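Long-range contacts in uncharacterized protein (Neisseria gonorrhoeae, PDB 5V77), which is of unknown function but folds as an all-beta chain of the NGO_1070-like family and pairs with a second copy of itself: residues T30-F35 against F44-C49; S50-F55 against I101-I106. All coordinates share one frame; numbering follows the deposited sequence. Where two conformers were deposited one is given.

Contact 1: T30-F35 against F44-C49; sequences TLTLSF and FGYIKC
Phe35 lays one corner of its ring against the end of Ile47: CE1 meets CD1 of Ile47 at 3.8 Å, with CZ and the isoleucine CG1 hardly farther off. CG of Phe35 stands beside its own backbone N (chi1 -57°), from where the ring reaches both Ile47 and Gly45; its edge, in plane, meets the carbonyl oxygen of Gly45, which lies 3.6 Å from CD1. Glycine probably suits the place opposite Phe35 because the backbone there is almost fully stretched (phi 175°, psi -159°). Leu31, Leu33, Ile47 and Cys49 line the same face, and strand 89-94 packs over it through Ile91 and Ile93.

The two strands form an antiparallel beta hairpin, 30-37 with 43-58. Leu31–Cys49, Leu33–Ile47 and Phe35–Gly45 are its hydrogen-bonded pairs here, Thr32–Lys48 and Ser34–Tyr46 the non-hydrogen-bonded ones. The bond from Cys49 N to Leu31 O is 2.7 Å long and nearly straight at 168°. Near the turn the ladder opens into a classic beta bulge: Phe35 O takes the N-H of Phe44 at 2.9 Å and, weakly, that of Gly45.

On the opposite face sit Thr32, Ser34, Tyr46 and Lys48, polar or amphipathic residues. Tyr46 CB comes 3.8 Å from Thr32 CG2, while its ring leads off from the neighbouring strand. The extended Lys48 chain offers its CG to the methyl CG2 of Thr30 at 3.7 Å, its aliphatic part doing the packing as its ammonium carries on outward. Thr30 turns OG1 elsewhere, to a hydrogen bond with Asp26.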
loop_
_atom_site.group_PDB
_atom_site.type_symbol
_atom_site.label_atom_id
_atom_site.label_comp_id
_atom_site.label_asym_id
_atom_site.label_seq_id
_atom_site.Cartn_x
_atom_site.Cartn_y
_atom_site.Cartn_z
ATOM N N THR A 30 -7.280 2.222 -7.552
ATOM C CA THR A 30 -8.165 1.525 -6.631
ATOM C C THR A 30 -7.349 0.571 -5.783
ATOM O O THR A 30 -6.418 -0.085 -6.285
ATOM C CB THR A 30 -9.247 0.751 -7.386
ATOM O OG1 THR A 30 -10.069 1.682 -8.076
ATOM C CG2 THR A 30 -10.120 -0.079 -6.420
ATOM N N LEU A 31 -7.690 0.512 -4.495
ATOM C CA LEU A 31 -7.153 -0.481 -3.574
ATOM C C LEU A 31 -8.283 -1.367 -3.084
ATOM O O LEU A 31 -9.325 -0.862 -2.635
ATOM C CB LEU A 31 -6.471 0.177 -2.371
ATOM C CG LEU A 31 -5.029 0.635 -2.611
ATOM C CD1 LEU A 31 -4.607 1.507 -1.458
ATOM C CD2 LEU A 31 -4.114 -0.592 -2.724
ATOM N N THR A 32 -8.076 -2.680 -3.138
ATOM C CA THR A 32 -9.063 -3.618 -2.612
ATOM C C THR A 32 -8.421 -4.430 -1.502
ATOM O O THR A 32 -7.327 -4.991 -1.674
ATOM C CB THR A 32 -9.617 -4.535 -3.710
ATOM O OG1 THR A 32 -10.183 -3.724 -4.750
ATOM C CG2 THR A 32 -10.731 -5.462 -3.149
ATOM N N LEU A 33 -9.098 -4.472 -0.367
ATOM C CA LEU A 33 -8.687 -5.263 0.782
ATOM C C LEU A 33 -9.601 -6.473 0.852
ATOM O O LEU A 33 -10.820 -6.315 0.790
ATOM C CB LEU A 33 -8.793 -4.435 2.066
ATOM C CG LEU A 33 -7.644 -3.481 2.405
ATOM C CD1 LEU A 33 -7.469 -2.422 1.321
ATOM C CD2 LEU A 33 -7.907 -2.798 3.745
ATOM N N SER A 34 -9.028 -7.677 0.959
ATOM C CA SER A 34 -9.843 -8.887 0.974
ATOM C C SER A 34 -9.706 -9.609 2.302
ATOM O O SER A 34 -8.626 -9.625 2.903
ATOM C CB SER A 34 -9.473 -9.828 -0.167
ATOM O OG SER A 34 -9.769 -9.200 -1.405
ATOM N N PHE A 35 -10.807 -10.253 2.714
ATOM C CA PHE A 35 -10.956 -10.766 4.068
ATOM C C PHE A 35 -11.545 -12.166 4.057
ATOM O O PHE A 35 -12.374 -12.498 3.206
ATOM C CB PHE A 35 -11.889 -9.881 4.905
ATOM C CG PHE A 35 -11.451 -8.446 4.991
ATOM C CD1 PHE A 35 -11.805 -7.540 3.991
ATOM C CD2 PHE A 35 -10.697 -8.000 6.075
ATOM C CE1 PHE A 35 -11.408 -6.198 4.065
ATOM C CE2 PHE A 35 -10.300 -6.669 6.166
ATOM C CZ PHE A 35 -10.649 -5.765 5.163
ATOM N N PHE A 44 -14.735 -14.130 2.933
ATOM C CA PHE A 44 -15.881 -13.361 3.410
ATOM C C PHE A 44 -16.219 -12.220 2.460
ATOM O O PHE A 44 -17.348 -12.149 1.960
ATOM C CB PHE A 44 -15.638 -12.847 4.841
ATOM C CG PHE A 44 -16.748 -11.953 5.361
ATOM C CD1 PHE A 44 -17.986 -12.479 5.688
ATOM C CD2 PHE A 44 -16.551 -10.585 5.495
ATOM C CE1 PHE A 44 -19.002 -11.661 6.161
ATOM C CE2 PHE A 44 -17.563 -9.764 5.960
ATOM C CZ PHE A 44 -18.783 -10.303 6.295
ATOM N N GLY A 45 -15.285 -11.325 2.175
ATOM C CA GLY A 45 -15.638 -10.218 1.313
ATOM C C GLY A 45 -14.505 -9.226 1.191
ATOM O O GLY A 45 -13.337 -9.565 1.404
ATOM N N TYR A 46 -14.860 -8.008 0.803
ATOM C CA TYR A 46 -13.810 -7.067 0.415
ATOM C C TYR A 46 -14.260 -5.645 0.706
ATOM O O TYR A 46 -15.458 -5.360 0.797
ATOM C CB TYR A 46 -13.455 -7.210 -1.071
ATOM C CG TYR A 46 -14.605 -6.883 -2.010
ATOM C CD1 TYR A 46 -14.896 -5.558 -2.367
ATOM C CD2 TYR A 46 -15.403 -7.898 -2.539
ATOM C CE1 TYR A 46 -15.963 -5.259 -3.223
ATOM C CE2 TYR A 46 -16.469 -7.609 -3.392
ATOM C CZ TYR A 46 -16.736 -6.293 -3.732
ATOM O OH TYR A 46 -17.795 -6.014 -4.573
ATOM N N ILE A 47 -13.282 -4.758 0.849
ATOM C CA ILE A 47 -13.515 -3.314 0.884
ATOM C C ILE A 47 -12.772 -2.718 -0.294
ATOM O O ILE A 47 -11.554 -2.908 -0.429
ATOM C CB ILE A 47 -13.030 -2.685 2.199
ATOM C CG1 ILE A 47 -13.818 -3.251 3.373
ATOM C CG2 ILE A 47 -13.160 -1.153 2.135
ATOM C CD1 ILE A 47 -13.212 -2.880 4.736
ATOM N N LYS A 48 -13.495 -1.993 -1.135
ATOM C CA LYS A 48 -12.936 -1.411 -2.354
ATOM C C LYS A 48 -12.828 0.101 -2.182
ATOM O O LYS A 48 -13.842 0.778 -1.958
ATOM C CB LYS A 48 -13.818 -1.751 -3.553
ATOM C CG LYS A 48 -13.322 -1.173 -4.903
ATOM C CD LYS A 48 -14.345 -1.505 -5.998
ATOM C CE LYS A 48 -14.059 -0.788 -7.307
ATOM N NZ LYS A 48 -15.036 -1.206 -8.377
ATOM N N CYS A 49 -11.612 0.624 -2.288
ATOM C CA CYS A 49 -11.335 2.048 -2.093
ATOM C C CYS A 49 -11.022 2.618 -3.470
ATOM O O CYS A 49 -9.947 2.364 -4.009
ATOM C CB CYS A 49 -10.175 2.232 -1.125
ATOM S SG CYS A 49 -10.481 1.421 0.509
#

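Contact 2: S50-F55 against I101-I106; sequences SNILNF and ISAETI
Ser50 N gives its hydrogen to Thr105 O at 2.8 Å, and Leu53 N does the same to Ser102 O over an equal distance. Each bond belongs to a classic beta bulge. Glu104 and Thr105 both face Ser50; Leu53 and Asn54 both face Ser102, whose carbonyl oxygen accepts both their N-H groups from the same face of its plane, the Asn54 bond being the longer at 3.3 Å.

Between the bulges the chain turns a corner at Asn51, which has positive phi (66°), a conformation asparagine tolerates well. Its carbonyl oxygen takes the N-H of Glu104. In one of two conformers of Glu104 the side chains also lie side by side, pointing the same way, and ND2 of Asn51 donates to OE2 of Glu104 at 3.0 Å. That oxygen lies close to the amide plane but is met from above its own carboxylate plane, the two planes being 48° apart. A water joins Ser50 OG to Thr105 OG1.

On the face that carries Ile52, Phe55, Ile101 and Ala103 the contact is apolar. Ile52 CD1 touches both Ile101 CG2, at 3.8 Å, and Ala103 CB, at 4.0 Å; alanine's small side chain suits a place where its CB is only 3.5 Å from Ser50 O. Phe55, in the conformer given, has CG anti to the backbone N (chi1 171°) and runs beside Ile101, with CD1 3.7 Å from its CG1. Asn54 and Phe55 also pair with a strand of the second subunit, which carries the sheet across the interface, and Phe55 meets its counterpart there.

The bulges are consistent with the corners at Asn51, Leu53 and Glu104: with Ser102 O gripping two N-H groups, Leu53 and Asn54 both keep a backbone partner through the turn.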
loop_
_atom_site.group_PDB
_atom_site.type_symbol
_atom_site.label_atom_id
_atom_site.label_comp_id
_atom_site.label_asym_id
_atom_site.label_seq_id
_atom_site.Cartn_x
_atom_site.Cartn_y
_atom_site.Cartn_z
ATOM N N SER A 50 -11.962 3.361 -4.060
ATOM C CA SER A 50 -11.812 3.829 -5.439
ATOM C C SER A 50 -11.355 5.284 -5.490
ATOM O O SER A 50 -11.929 6.147 -4.812
ATOM C CB SER A 50 -13.124 3.689 -6.219
ATOM O OG SER A 50 -13.529 2.334 -6.236
ATOM N N ASN A 51 -10.352 5.548 -6.341
ATOM C CA ASN A 51 -9.731 6.862 -6.501
ATOM C C ASN A 51 -9.018 7.229 -5.210
ATOM O O ASN A 51 -9.484 8.054 -4.415
ATOM C CB ASN A 51 -10.764 7.916 -6.940
ATOM C CG ASN A 51 -11.279 7.641 -8.326
ATOM O OD1 ASN A 51 -10.700 6.819 -9.048
ATOM N ND2 ASN A 51 -12.371 8.293 -8.710
ATOM N N ILE A 52 -7.862 6.600 -5.010
ATOM C CA ILE A 52 -7.125 6.714 -3.763
ATOM C C ILE A 52 -6.618 8.127 -3.563
ATOM O O ILE A 52 -6.056 8.748 -4.479
ATOM C CB ILE A 52 -5.952 5.725 -3.768
ATOM C CG1 ILE A 52 -6.500 4.306 -3.838
ATOM C CG2 ILE A 52 -5.064 5.926 -2.530
ATOM C CD1 ILE A 52 -7.260 3.903 -2.641
ATOM N N LEU A 53 -6.792 8.635 -2.347
ATOM C CA LEU A 53 -6.191 9.888 -1.930
ATOM C C LEU A 53 -4.919 9.633 -1.146
ATOM O O LEU A 53 -3.859 10.128 -1.525
ATOM C CB LEU A 53 -7.183 10.717 -1.100
ATOM C CG LEU A 53 -8.481 10.960 -1.876
ATOM C CD1 LEU A 53 -9.513 11.628 -0.998
ATOM C CD2 LEU A 53 -8.207 11.785 -3.114
ATOM N N ASN A 54 -4.989 8.838 -0.080
ATOM C CA ASN A 54 -3.741 8.388 0.516
ATOM C C ASN A 54 -3.916 7.004 1.123
ATOM O O ASN A 54 -5.030 6.551 1.406
ATOM C CB ASN A 54 -3.220 9.379 1.555
ATOM C CG ASN A 54 -4.273 9.772 2.543
ATOM O OD1 ASN A 54 -4.638 8.988 3.413
ATOM N ND2 ASN A 54 -4.788 10.990 2.406
ATOM N N PHE A 55 -2.777 6.333 1.295
ATOM C CA PHE A 55 -2.711 5.005 1.889
ATOM C C PHE A 55 -1.529 5.002 2.848
ATOM O O PHE A 55 -0.414 5.329 2.444
ATOM C CB PHE A 55 -2.564 3.946 0.780
ATOM C CG PHE A 55 -2.262 2.548 1.263
ATOM C CD1 PHE A 55 -2.632 2.111 2.523
ATOM C CD2 PHE A 55 -1.599 1.666 0.429
ATOM C CE1 PHE A 55 -2.330 0.832 2.942
ATOM C CE2 PHE A 55 -1.308 0.382 0.841
ATOM C CZ PHE A 55 -1.674 -0.033 2.098
ATOM N N ILE A 101 -6.746 4.417 4.899
ATOM C CA ILE A 101 -6.930 4.642 3.468
ATOM C C ILE A 101 -8.028 5.666 3.288
ATOM O O ILE A 101 -9.125 5.490 3.825
ATOM C CB ILE A 101 -7.310 3.357 2.706
ATOM C CG1 ILE A 101 -6.257 2.276 2.937
ATOM C CG2 ILE A 101 -7.410 3.682 1.198
ATOM C CD1 ILE A 101 -6.613 0.910 2.363
ATOM N N SER A 102 -7.744 6.708 2.514
ATOM C CA SER A 102 -8.732 7.698 2.104
ATOM C C SER A 102 -8.924 7.586 0.597
ATOM O O SER A 102 -7.953 7.434 -0.147
ATOM C CB SER A 102 -8.287 9.119 2.464
ATOM O OG SER A 102 -8.317 9.321 3.872
ATOM N N ALA A 103 -10.175 7.636 0.150
ATOM C CA ALA A 103 -10.491 7.420 -1.260
ATOM C C ALA A 103 -11.815 8.110 -1.559
ATOM O O ALA A 103 -12.639 8.306 -0.660
ATOM C CB ALA A 103 -10.576 5.923 -1.591
ATOM N N GLU A 104 -12.012 8.480 -2.831
ATOM C CA GLU A 104 -13.228 9.210 -3.182
ATOM C C GLU A 104 -14.477 8.406 -2.835
ATOM O O GLU A 104 -15.460 8.972 -2.339
ATOM C CB GLU A 104 -13.224 9.588 -4.660
ATOM C CG GLU A 104 -14.419 10.419 -5.115
ATOM C CD GLU A 104 -14.167 11.069 -6.462
ATOM O OE1 GLU A 104 -14.921 12.000 -6.851
ATOM O OE2 GLU A 104 -13.188 10.649 -7.123
ATOM N N THR A 105 -14.466 7.095 -3.082
ATOM C CA THR A 105 -15.581 6.239 -2.700
ATOM C C THR A 105 -15.033 4.994 -2.039
ATOM O O THR A 105 -13.967 4.497 -2.413
ATOM C CB THR A 105 -16.467 5.849 -3.901
ATOM O OG1 THR A 105 -15.740 4.984 -4.766
ATOM C CG2 THR A 105 -16.870 7.066 -4.694
ATOM N N ILE A 106 -15.738 4.513 -1.026
ATOM C CA ILE A 106 -15.384 3.252 -0.379
ATOM C C ILE A 106 -16.656 2.432 -0.320
ATOM O O ILE A 106 -17.680 2.914 0.182
ATOM C CB ILE A 106 -14.778 3.450 1.021
ATOM C CG1 ILE A 106 -13.452 4.217 0.909
ATOM C CG2 ILE A 106 -14.550 2.082 1.694
ATOM C CD1 ILE A 106 -12.702 4.420 2.231
HETATM O O HOH W 1 -15.295 1.944 -4.207
HETATM O O HOH W 2 -6.185 8.010 5.131
#

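How the contacts relate
From the N terminus the chain first closes contact 1, a hairpin in which 44-49 returns along 30-35 after a short connection. The chain runs straight on into 50-55, where strand 43-58 is interrupted and turns, and contact 2 closes a much longer loop when 101-106 comes back to it after 45 residues. The two contacts are therefore in series, neither nested nor crossed. Strand 43-58 is common to both: its first half lies between 30-37 and 105-109, and beyond the corner it pairs with 98-103, so the antiparallel sheet curls around it. The apolar faces merge: Leu33 CD1 touches Ile101 CD1 at 3.6 Å, and Ile47 packs on Ile106 and Cys49 on Ala103.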